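Local coordinates for adhesin (PDB 6VT2), which binds sialoglycans through tandem SigLec-like modules and so probably helps Streptococcus sanguinis attach to host glycoproteins, at residues S247-T252 with Y297-R302; G257-T262 with T280-I285. All coordinates share one frame; numbering follows the deposited sequence. Where two conformers were deposited one is given.

Contact 1 of 2, residues S247-T252 with Y297-R302. With SIA (N-acetyl-alpha-neuraminic acid), chain C.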
loop_
_atom_site.group_PDB
_atom_site.type_symbol
_atom_site.label_atom_id
_atom_site.label_comp_id
_atom_site.label_asym_id
_atom_site.label_seq_id
_atom_site.Cartn_x
_atom_site.Cartn_y
_atom_site.Cartn_z
ATOM N N SER A 247 -15.212 26.772 -15.754
ATOM C CA SER A 247 -16.172 25.920 -16.466
ATOM C C SER A 247 -16.072 26.202 -17.956
ATOM O O SER A 247 -16.136 25.309 -18.713
ATOM C CB SER A 247 -17.556 26.162 -15.950
ATOM O OG SER A 247 -18.476 25.430 -16.684
ATOM N N SER A 248 -15.998 27.461 -18.299
ATOM C CA SER A 248 -15.887 27.849 -19.703
ATOM C C SER A 248 -14.657 27.156 -20.273
ATOM O O SER A 248 -14.738 26.717 -21.371
ATOM C CB SER A 248 -15.825 29.335 -19.859
ATOM O OG SER A 248 -15.633 29.671 -21.223
ATOM N N THR A 249 -13.515 27.267 -19.625
ATOM C CA THR A 249 -12.272 26.721 -20.196
ATOM C C THR A 249 -12.351 25.215 -20.325
ATOM O O THR A 249 -11.967 24.633 -21.363
ATOM C CB THR A 249 -11.064 27.107 -19.375
ATOM O OG1 THR A 249 -11.085 28.524 -19.325
ATOM C CG2 THR A 249 -9.740 26.664 -20.036
ATOM N N TYR A 250 -12.816 24.582 -19.253
ATOM C CA TYR A 250 -13.040 23.156 -19.242
ATOM C C TYR A 250 -13.908 22.735 -20.407
ATOM O O TYR A 250 -13.567 21.793 -21.111
ATOM C CB TYR A 250 -13.653 22.745 -17.920
ATOM C CG TYR A 250 -14.090 21.326 -17.809
ATOM C CD1 TYR A 250 -13.196 20.292 -17.751
ATOM C CD2 TYR A 250 -15.434 21.027 -17.765
ATOM C CE1 TYR A 250 -13.616 19.022 -17.623
ATOM C CE2 TYR A 250 -15.865 19.731 -17.639
ATOM C CZ TYR A 250 -14.967 18.753 -17.565
ATOM O OH TYR A 250 -15.402 17.452 -17.414
ATOM N N ASN A 251 -15.062 23.379 -20.594
ATOM C CA ASN A 251 -15.978 22.976 -21.631
ATOM C C ASN A 251 -15.410 23.282 -22.998
ATOM O O ASN A 251 -15.673 22.531 -23.920
ATOM C CB ASN A 251 -17.332 23.634 -21.382
ATOM C CG ASN A 251 -18.087 22.939 -20.236
ATOM O OD1 ASN A 251 -18.412 21.771 -20.321
ATOM N ND2 ASN A 251 -18.353 23.665 -19.178
ATOM N N THR A 252 -14.594 24.331 -23.136
ATOM C CA THR A 252 -13.891 24.578 -24.396
ATOM C C THR A 252 -12.991 23.411 -24.719
ATOM O O THR A 252 -12.985 22.920 -25.853
ATOM C CB THR A 252 -13.091 25.858 -24.315
ATOM O OG1 THR A 252 -13.992 26.969 -24.149
ATOM C CG2 THR A 252 -12.277 26.089 -25.586
ATOM N N TYR A 297 -4.745 27.517 -22.852
ATOM C CA TYR A 297 -5.921 27.463 -22.019
ATOM C C TYR A 297 -5.446 27.434 -20.583
ATOM O O TYR A 297 -4.571 26.637 -20.213
ATOM C CB TYR A 297 -6.767 26.231 -22.280
ATOM C CG TYR A 297 -7.405 26.157 -23.610
ATOM C CD1 TYR A 297 -8.300 27.126 -24.023
ATOM C CD2 TYR A 297 -7.103 25.151 -24.489
ATOM C CE1 TYR A 297 -8.923 27.080 -25.225
ATOM C CE2 TYR A 297 -7.734 25.095 -25.725
ATOM C CZ TYR A 297 -8.626 26.047 -26.089
ATOM O OH TYR A 297 -9.232 26.060 -27.301
ATOM N N THR A 298 -6.010 28.317 -19.781
ATOM C CA THR A 298 -5.690 28.438 -18.357
ATOM C C THR A 298 -6.849 27.891 -17.554
ATOM O O THR A 298 -7.961 28.426 -17.619
ATOM C CB THR A 298 -5.430 29.889 -18.003
ATOM O OG1 THR A 298 -4.411 30.411 -18.892
ATOM C CG2 THR A 298 -4.914 29.963 -16.517
ATOM N N PHE A 299 -6.624 26.750 -16.934
ATOM C CA PHE A 299 -7.623 26.016 -16.194
ATOM C C PHE A 299 -7.524 26.345 -14.721
ATOM O O PHE A 299 -6.467 26.726 -14.220
ATOM C CB PHE A 299 -7.424 24.504 -16.365
ATOM C CG PHE A 299 -7.545 24.035 -17.769
ATOM C CD1 PHE A 299 -6.437 24.012 -18.599
ATOM C CD2 PHE A 299 -8.737 23.608 -18.267
ATOM C CE1 PHE A 299 -6.529 23.617 -19.891
ATOM C CE2 PHE A 299 -8.823 23.135 -19.559
ATOM C CZ PHE A 299 -7.716 23.164 -20.384
ATOM N N LYS A 300 -8.617 26.075 -14.023
ATOM C CA LYS A 300 -8.655 26.155 -12.576
ATOM C C LYS A 300 -9.242 24.838 -12.110
ATOM O O LYS A 300 -10.316 24.419 -12.567
ATOM C CB LYS A 300 -9.512 27.362 -12.130
ATOM C CG LYS A 300 -8.909 28.713 -12.589
ATOM C CD LYS A 300 -9.353 29.869 -11.728
ATOM C CE LYS A 300 -10.841 30.182 -11.883
ATOM N NZ LYS A 300 -11.360 31.014 -10.743
ATOM N N VAL A 301 -8.576 24.212 -11.172
ATOM C CA VAL A 301 -9.002 22.925 -10.646
ATOM C C VAL A 301 -9.079 23.039 -9.128
ATOM O O VAL A 301 -8.258 23.704 -8.494
ATOM C CB VAL A 301 -8.070 21.787 -11.115
ATOM C CG1 VAL A 301 -6.666 21.954 -10.575
ATOM C CG2 VAL A 301 -8.687 20.501 -10.773
ATOM N N ARG A 302 -10.051 22.384 -8.570
ATOM C CA ARG A 302 -10.210 22.210 -7.134
ATOM C C ARG A 302 -10.372 20.722 -6.816
ATOM O O ARG A 302 -10.816 19.929 -7.657
ATOM C CB ARG A 302 -11.459 22.910 -6.638
ATOM C CG ARG A 302 -11.508 24.372 -6.833
ATOM C CD ARG A 302 -12.904 24.921 -6.459
ATOM N NE ARG A 302 -12.974 26.368 -6.659
ATOM C CZ ARG A 302 -12.703 27.255 -5.698
ATOM N NH1 ARG A 302 -12.357 26.833 -4.472
ATOM N NH2 ARG A 302 -12.796 28.526 -5.950
HETATM C C1 SIA C . -6.838 31.562 -21.061
HETATM C C2 SIA C . -7.680 32.684 -21.811
HETATM C C3 SIA C . -6.913 33.411 -22.926
HETATM C C4 SIA C . -6.527 32.471 -24.066
HETATM C C5 SIA C . -7.763 31.758 -24.627
HETATM C C6 SIA C . -8.596 31.128 -23.483
HETATM C C7 SIA C . -9.989 30.640 -23.925
HETATM C C8 SIA C . -10.845 30.324 -22.675
HETATM C C9 SIA C . -12.131 29.594 -23.040
HETATM C C10 SIA C . -7.676 30.694 -26.869
HETATM C C11 SIA C . -7.134 29.526 -27.700
HETATM N N5 SIA C . -7.339 30.710 -25.556
HETATM O O1A SIA C . -7.509 30.536 -20.753
HETATM O O1B SIA C . -5.636 31.806 -20.826
HETATM O O4 SIA C . -5.907 33.167 -25.163
HETATM O O6 SIA C . -8.857 32.070 -22.443
HETATM O O7 SIA C . -10.601 31.605 -24.770
HETATM O O8 SIA C . -10.086 29.587 -21.715
HETATM O O9 SIA C . -13.014 29.585 -21.914
HETATM O O10 SIA C . -8.372 31.566 -27.373
HETATM O O HOH W 1 -10.275 29.019 -16.583
#
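Thr-249 OG1 is held from several sides. Thr-249 OG1 hydrogen-bonds to O8 of the bound sialic acid at 2.8 Å, to a water and to Ala-245 O one turn back in the helix. The same water donates to Thr-298 O at 2.6 Å, so it bridges helix 244-255 to strand 296-305. This is the sialic acid site of a SigLec-like domain, with the helix and the strand both supplying polar groups.

The two branches of Thr-249 have separate tasks. OG1 lies beside the backbone N (chi1 -57°) and faces the sugar and the water. Thr-249 CG2 packs over one face of the Phe-299 ring, 3.8 Å from its centroid, in a CH-pi contact. It also meets Tyr-297 CB. Further along the helix, Thr-252 CG2 lies 3.5 Å from Tyr-297 OH and approaches the ring obliquely, the two side chains crossing at about a right angle.

Strand residue Thr-298 takes the carboxylate in two bonds. Thr-298 N donates to O1A of the sialic acid at 2.8 Å with an angle of 160°, and Thr-298 OG1 donates to O1B at 2.7 Å. The glycerol tail of the sugar turns to the helix. Next to Thr-249, Ser-248 OG shares a hydrogen bond with O9. Thr-252 OG1 donates to Ser-248 O at 2.9 Å, so Ser-248 O accepts from both Thr-252 OG1 and Thr-252 N.

Contact 2 of 2, residues G257-T262 with T280-I285; sequences GFTFNT and TIRGTI
An antiparallel strand pair forms one border of a four-stranded sheet in the second SigLec-like domain, with 259-261 as one of its two outermost strands. Thr-259 and Arg-282 are a hydrogen-bonded pair: Thr-259 N donates to Arg-282 O at 2.8 Å, and Arg-282 N returns a bond to Thr-259 O. Asn-261 and Thr-280 form a second such pair. Between them, Phe-260 and Ile-281 are a non-hydrogen-bonded pair. Their side chains lie side by side and point the same way, with Ile-281 CG1 over a face of the Phe-260 ring and Ile-281 CD1 3.5 Å from Phe-260 CE2.

Gly-283 has no side chain, and Phe-258 lies flat on its backbone. Gly-283 CA sits over the centre of the Phe-258 ring, 3.5 Å from its centroid, in a CH-pi contact. The ring also meets Ile-285, whose CD1 is 3.6 Å from Phe-258 CZ. A water bonds to Thr-259 OG1 and donates to Thr-280 O. The guanidinium of Arg-282 pairs with Glu-221. Gly-257, at positive phi, closes helix 244-255 in a Schellman motif just before the strand. The arrangement is that of an edge-strand antiparallel pair in an immunoglobulin-like beta sandwich.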
loop_
_atom_site.group_PDB
_atom_site.type_symbol
_atom_site.label_atom_id
_atom_site.label_comp_id
_atom_site.label_asym_id
_atom_site.label_seq_id
_atom_site.Cartn_x
_atom_site.Cartn_y
_atom_site.Cartn_z
ATOM N N GLY A 257 -12.666 17.850 -28.173
ATOM C CA GLY A 257 -12.587 16.413 -28.173
ATOM C C GLY A 257 -11.667 15.832 -27.133
ATOM O O GLY A 257 -11.325 14.665 -27.247
ATOM N N PHE A 258 -11.293 16.592 -26.102
ATOM C CA PHE A 258 -10.467 16.049 -25.046
ATOM C C PHE A 258 -11.280 15.233 -24.081
ATOM O O PHE A 258 -12.487 15.439 -23.923
ATOM C CB PHE A 258 -9.813 17.183 -24.269
ATOM C CG PHE A 258 -8.643 17.769 -24.955
ATOM C CD1 PHE A 258 -8.752 18.447 -26.163
ATOM C CD2 PHE A 258 -7.405 17.654 -24.373
ATOM C CE1 PHE A 258 -7.605 18.995 -26.757
ATOM C CE2 PHE A 258 -6.284 18.204 -24.980
ATOM C CZ PHE A 258 -6.375 18.842 -26.200
ATOM N N THR A 259 -10.587 14.346 -23.380
ATOM C CA THR A 259 -11.174 13.596 -22.291
ATOM C C THR A 259 -10.403 13.833 -21.022
ATOM O O THR A 259 -9.220 14.147 -21.053
ATOM C CB THR A 259 -11.220 12.085 -22.562
ATOM O OG1 THR A 259 -9.882 11.573 -22.676
ATOM C CG2 THR A 259 -12.014 11.800 -23.809
ATOM N N PHE A 260 -11.121 13.694 -19.913
ATOM C CA PHE A 260 -10.597 13.845 -18.558
ATOM C C PHE A 260 -10.941 12.554 -17.839
ATOM O O PHE A 260 -12.041 12.188 -17.775
ATOM C CB PHE A 260 -11.279 14.969 -17.782
ATOM C CG PHE A 260 -10.866 16.344 -18.195
ATOM C CD1 PHE A 260 -11.211 16.838 -19.424
ATOM C CD2 PHE A 260 -10.190 17.166 -17.329
ATOM C CE1 PHE A 260 -10.823 18.098 -19.810
ATOM C CE2 PHE A 260 -9.801 18.418 -17.725
ATOM C CZ PHE A 260 -10.103 18.869 -18.969
ATOM N N ASN A 261 -9.940 11.841 -17.441
ATOM C CA ASN A 261 -10.227 10.567 -16.732
ATOM C C ASN A 261 -9.420 10.458 -15.383
ATOM O O ASN A 261 -8.163 10.732 -15.213
ATOM C CB ASN A 261 -9.885 9.370 -17.608
ATOM C CG ASN A 261 -10.304 8.068 -16.958
ATOM O OD1 ASN A 261 -9.461 7.271 -16.609
ATOM N ND2 ASN A 261 -11.598 7.841 -16.789
ATOM N N THR A 262 -10.151 10.246 -14.291
ATOM C CA THR A 262 -9.528 10.164 -12.959
ATOM C C THR A 262 -10.003 8.879 -12.421
ATOM O O THR A 262 -10.928 8.736 -11.711
ATOM C CB THR A 262 -10.029 11.223 -12.003
ATOM O OG1 THR A 262 -9.836 12.416 -12.728
ATOM C CG2 THR A 262 -9.302 11.195 -10.685
ATOM N N THR A 280 -5.926 12.208 -15.948
ATOM C CA THR A 280 -5.282 12.265 -17.261
ATOM C C THR A 280 -6.186 13.017 -18.203
ATOM O O THR A 280 -7.384 12.744 -18.277
ATOM C CB THR A 280 -5.018 10.888 -17.790
ATOM O OG1 THR A 280 -4.089 10.233 -16.909
ATOM C CG2 THR A 280 -4.345 10.935 -19.146
ATOM N N ILE A 281 -5.624 14.023 -18.822
ATOM C CA ILE A 281 -6.261 14.821 -19.842
ATOM C C ILE A 281 -5.655 14.387 -21.154
ATOM O O ILE A 281 -4.445 14.465 -21.318
ATOM C CB ILE A 281 -6.032 16.312 -19.597
ATOM C CG1 ILE A 281 -6.543 16.753 -18.212
ATOM C CG2 ILE A 281 -6.704 17.096 -20.675
ATOM C CD1 ILE A 281 -6.286 18.180 -17.876
ATOM N N ARG A 282 -6.485 13.978 -22.091
ATOM C CA ARG A 282 -6.031 13.477 -23.388
ATOM C C ARG A 282 -6.753 14.212 -24.497
ATOM O O ARG A 282 -7.979 14.318 -24.495
ATOM C CB ARG A 282 -6.312 12.013 -23.425
ATOM C CG ARG A 282 -5.975 11.351 -24.790
ATOM C CD ARG A 282 -6.320 9.880 -24.783
ATOM N NE ARG A 282 -6.010 9.382 -26.116
ATOM C CZ ARG A 282 -6.093 8.110 -26.478
ATOM N NH1 ARG A 282 -5.757 7.788 -27.741
ATOM N NH2 ARG A 282 -6.516 7.174 -25.591
ATOM N N GLY A 283 -6.003 14.624 -25.496
ATOM C CA GLY A 283 -6.645 15.162 -26.662
ATOM C C GLY A 283 -5.645 15.757 -27.620
ATOM O O GLY A 283 -4.447 15.749 -27.368
ATOM N N THR A 284 -6.178 16.382 -28.670
ATOM C CA THR A 284 -5.392 17.020 -29.705
ATOM C C THR A 284 -5.841 18.459 -29.861
ATOM O O THR A 284 -7.012 18.711 -30.127
ATOM C CB THR A 284 -5.557 16.278 -31.019
ATOM O OG1 THR A 284 -5.149 14.913 -30.862
ATOM C CG2 THR A 284 -4.652 16.887 -32.127
ATOM N N ILE A 285 -4.914 19.378 -29.746
ATOM C CA ILE A 285 -5.173 20.728 -30.186
ATOM C C ILE A 285 -5.107 20.733 -31.703
ATOM O O ILE A 285 -4.032 20.495 -32.265
ATOM C CB ILE A 285 -4.144 21.680 -29.587
ATOM C CG1 ILE A 285 -4.198 21.713 -28.073
ATOM C CG2 ILE A 285 -4.350 23.113 -30.142
ATOM C CD1 ILE A 285 -5.514 22.106 -27.446
HETATM O O HOH W 2 -8.220 11.170 -20.448
HETATM O O HOH W 3 -5.367 9.074 -14.724
#

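In the fold
Contact 2 is nested in the chain loop that contact 1 closes, and their centres are about 12 Å apart. Helix 244-255 leads directly into strand 259-261, and strand 277-283 is followed by strand 296-305. The two contacts also touch. Tyr-250 CD1 of contact 1 lies 3.6 Å from Phe-260 CZ of contact 2, and Tyr-297 CE2 is 4.1 Å from Ile-285 CD1. Leu-253 of the helix packs on residues of both contacts. Contact 1 binds the sialic acid directly. Contact 2 lies behind it, with the side chain of Ile-285 about 7 Å from that sugar and Phe-260 about 13 Å from the galactose.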